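Local coordinates for VgrG protein (Vibrio cholerae, PDB 4E1F), which probably cross-links G-actin through its actin cross-linking domain, a toxin module that binds adenine nucleotide and manganese, at residues 59-64 with 90-95. The protein carries 1 engineered substitution. Sequence-based numbering, arbitrary orientation.
With ADP (adenosine-5'-diphosphate), chain B; SO4 (sulfate ion), chain D.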
loop_
_atom_site.group_PDB
_atom_site.type_symbol
_atom_site.label_atom_id
_atom_site.label_comp_id
_atom_site.label_asym_id
_atom_site.label_seq_id
_atom_site.Cartn_x
_atom_site.Cartn_y
_atom_site.Cartn_z
ATOM N N MET A 59 8.660 -2.417 9.946
ATOM C CA MET A 59 8.523 -1.193 10.727
ATOM C C MET A 59 7.396 -1.355 11.724
ATOM O O MET A 59 6.404 -2.037 11.457
ATOM C CB MET A 59 8.179 -0.010 9.808
ATOM C CG MET A 59 9.254 0.331 8.782
ATOM S SD MET A 59 8.494 1.416 7.578
ATOM C CE MET A 59 9.839 1.820 6.598
ATOM N N LEU A 60 7.533 -0.658 12.846
ATOM C CA LEU A 60 6.524 -0.546 13.896
ATOM C C LEU A 60 5.871 0.802 13.681
ATOM O O LEU A 60 6.532 1.846 13.794
ATOM C CB LEU A 60 7.204 -0.613 15.277
ATOM C CG LEU A 60 7.402 -2.030 15.836
ATOM C CD1 LEU A 60 8.650 -2.686 15.264
ATOM C CD2 LEU A 60 7.581 -1.971 17.325
ATOM N N THR A 61 4.585 0.778 13.308
ATOM C CA THR A 61 3.844 1.982 12.980
ATOM C C THR A 61 2.523 2.108 13.696
ATOM O O THR A 61 1.925 1.109 14.107
ATOM C CB THR A 61 3.552 2.056 11.457
ATOM O OG1 THR A 61 2.552 1.087 11.117
ATOM C CG2 THR A 61 4.808 1.892 10.573
ATOM N N LYS A 62 2.021 3.343 13.747
ATOM C CA LYS A 62 0.688 3.645 14.267
ATOM C C LYS A 62 -0.190 3.640 13.032
ATOM O O LYS A 62 0.277 4.030 11.942
ATOM C CB LYS A 62 0.632 5.007 15.018
ATOM C CG LYS A 62 1.180 6.223 14.245
ATOM C CD LYS A 62 0.626 7.521 14.832
ATOM C CE LYS A 62 1.344 8.706 14.234
ATOM N NZ LYS A 62 0.743 10.003 14.667
ATOM N N ASP A 63 -1.395 3.089 13.158
ATOM C CA ASP A 63 -2.297 2.981 12.011
ATOM C C ASP A 63 -3.602 3.752 12.236
ATOM O O ASP A 63 -3.682 4.920 11.873
ATOM C CB ASP A 63 -2.539 1.488 11.644
ATOM C CG ASP A 63 -3.375 1.251 10.388
ATOM O OD1 ASP A 63 -3.532 2.196 9.595
ATOM O OD2 ASP A 63 -3.875 0.118 10.210
ATOM N N MET A 64 -4.615 3.106 12.829
ATOM C CA MET A 64 -5.934 3.692 13.018
ATOM C C MET A 64 -6.060 4.438 14.339
ATOM O O MET A 64 -5.882 3.830 15.406
ATOM C CB MET A 64 -7.010 2.593 12.906
ATOM C CG MET A 64 -8.043 2.855 11.811
ATOM S SD MET A 64 -7.349 2.762 10.142
ATOM C CE MET A 64 -7.855 1.030 9.652
ATOM N N GLU A 90 0.424 -1.272 13.394
ATOM C CA GLU A 90 0.548 -2.048 12.179
ATOM C C GLU A 90 2.022 -2.386 11.910
ATOM O O GLU A 90 2.891 -1.507 11.947
ATOM C CB GLU A 90 -0.100 -1.321 11.005
ATOM C CG GLU A 90 -0.226 -2.181 9.758
ATOM C CD GLU A 90 -0.809 -1.439 8.572
ATOM O OE1 GLU A 90 -0.500 -0.237 8.421
ATOM O OE2 GLU A 90 -1.497 -2.079 7.747
ATOM N N LEU A 91 2.297 -3.666 11.633
ATOM C CA LEU A 91 3.649 -4.106 11.285
ATOM C C LEU A 91 3.774 -4.088 9.742
ATOM O O LEU A 91 2.951 -4.683 9.057
ATOM C CB LEU A 91 3.965 -5.470 11.899
ATOM C CG LEU A 91 3.780 -5.622 13.416
ATOM C CD1 LEU A 91 4.231 -6.980 13.855
ATOM C CD2 LEU A 91 4.440 -4.502 14.210
ATOM N N VAL A 92 4.704 -3.265 9.224
ATOM C CA VAL A 92 4.909 -2.993 7.787
ATOM C C VAL A 92 6.280 -3.498 7.334
ATOM O O VAL A 92 7.313 -2.943 7.699
ATOM C CB VAL A 92 4.706 -1.489 7.450
ATOM C CG1 VAL A 92 4.744 -1.271 5.942
ATOM C CG2 VAL A 92 3.390 -0.967 8.030
ATOM N N SER A 93 6.292 -4.582 6.574
ATOM C CA SER A 93 7.557 -5.181 6.187
ATOM C C SER A 93 8.303 -4.329 5.193
ATOM O O SER A 93 7.690 -3.536 4.456
ATOM C CB SER A 93 7.345 -6.588 5.631
ATOM O OG SER A 93 6.905 -6.498 4.284
ATOM N N TYR A 94 9.632 -4.484 5.189
ATOM C CA TYR A 94 10.483 -3.893 4.179
ATOM C C TYR A 94 10.311 -4.865 3.022
ATOM O O TYR A 94 10.267 -6.084 3.270
ATOM C CB TYR A 94 11.934 -3.855 4.670
ATOM C CG TYR A 94 12.137 -2.715 5.639
ATOM C CD1 TYR A 94 11.907 -2.884 7.003
ATOM C CD2 TYR A 94 12.467 -1.440 5.186
ATOM C CE1 TYR A 94 12.038 -1.823 7.897
ATOM C CE2 TYR A 94 12.610 -0.373 6.074
ATOM C CZ TYR A 94 12.420 -0.577 7.434
ATOM O OH TYR A 94 12.564 0.465 8.315
ATOM N N PRO A 95 10.136 -4.375 1.768
ATOM C CA PRO A 95 9.903 -5.308 0.656
ATOM C C PRO A 95 11.086 -6.258 0.432
ATOM O O PRO A 95 12.224 -5.920 0.788
ATOM C CB PRO A 95 9.711 -4.376 -0.538
ATOM C CG PRO A 95 10.411 -3.099 -0.164
ATOM C CD PRO A 95 10.145 -2.969 1.290
HETATM P PB ADP B . 0.835 4.562 4.635
HETATM O O1B ADP B . 2.097 4.955 5.392
HETATM O O2B ADP B . 0.393 5.784 3.824
HETATM O O3B ADP B . -0.268 4.291 5.719
HETATM P PA ADP B . 2.266 2.189 3.706
HETATM O O1A ADP B . 3.531 2.982 3.680
HETATM O O2A ADP B . 2.178 1.464 5.052
HETATM O O3A ADP B . 1.093 3.290 3.681
HETATM O "O5'" ADP B . 2.330 1.065 2.515
HETATM C "C5'" ADP B . 3.579 0.349 2.218
HETATM C "C4'" ADP B . 3.604 -1.083 1.691
HETATM O "O4'" ADP B . 4.225 -1.123 0.371
HETATM C "C3'" ADP B . 4.390 -2.119 2.516
HETATM O "O3'" ADP B . 3.848 -3.438 2.484
HETATM C "C2'" ADP B . 5.742 -2.154 1.811
HETATM O "O2'" ADP B . 6.574 -3.297 2.009
HETATM C "C1'" ADP B . 5.275 -2.084 0.377
HETATM N N9 ADP B . 6.311 -1.750 -0.621
HETATM C C8 ADP B . 7.113 -0.647 -0.610
HETATM N N7 ADP B . 8.026 -0.655 -1.559
HETATM C C5 ADP B . 7.783 -1.831 -2.244
HETATM C C6 ADP B . 8.388 -2.421 -3.381
HETATM N N6 ADP B . 9.374 -1.832 -4.084
HETATM N N1 ADP B . 7.920 -3.619 -3.804
HETATM C C2 ADP B . 6.898 -4.172 -3.138
HETATM N N3 ADP B . 6.232 -3.695 -2.083
HETATM C C4 ADP B . 6.726 -2.524 -1.677
HETATM S S SO4 D . -1.875 11.491 12.241
HETATM O O1 SO4 D . -1.459 12.548 13.173
HETATM O O2 SO4 D . -1.987 12.019 10.873
HETATM O O3 SO4 D . -0.915 10.406 12.291
HETATM O O4 SO4 D . -3.150 10.968 12.643
HETATM O O HOH W 1 0.946 1.838 9.215
#
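The carboxylates of Asp63 and Glu90 lie stacked, their planes only 3° apart, with Asp63 OD2 3.8 Å from Glu90 OE1, so that two like-charged groups sit close together. A manganese ion lies about 4 Å from the Glu90 side chain at its nearest. With CG trans to the amide nitrogen (chi1 -170°) and the chain extended beyond, Glu90 OE1 is carried to water 1. That water donates to Glu90 OE1 and also to Thr61 OG1 (2.6 Å), tying the carboxylate to the neighbouring strand. The second flat group is the Tyr94 ring: the Met59 and Tyr94 side chains cross at about a right angle, and Met59 approaches the ring obliquely. Met59 CG is 3.6 Å from Tyr94 CZ, and Met59 SD stands 5.0 Å from the ring centroid, 32° off the normal, a Met-aromatic contact; Tyr94 OH is hydrogen-bonded to Pro14 O.

Between these ends the backbones pair antiparallel. Met59 with Val92 and Thr61 with Glu90 are hydrogen-bonded pairs, flanking the non-hydrogen-bonded pair Leu60 with Leu91. Glu90 O is gripped twice, by Thr61 N and by Thr61 OG1 (2.7 Å), which approach from opposite faces of the carbonyl plane. On the face opposite Met59, Thr61, Glu90 and Val92, Leu60 CG rests 4.2 Å from Leu91 CD2, and both leucines pack on Leu114 of helix 101-124. Nucleotide contacts come from Val92 onward, at the C-terminal end of segment 90-95: Val92 CG1 touches ADP C3' at 3.5 Å, Ser93 O accepts from ADP O2', and Pro95 lies against the adenine. Together these features describe an antiparallel strand pair with helix 101-124 against the leucine face and, on the other, the nucleotide-manganese site of the actin cross-linking domain.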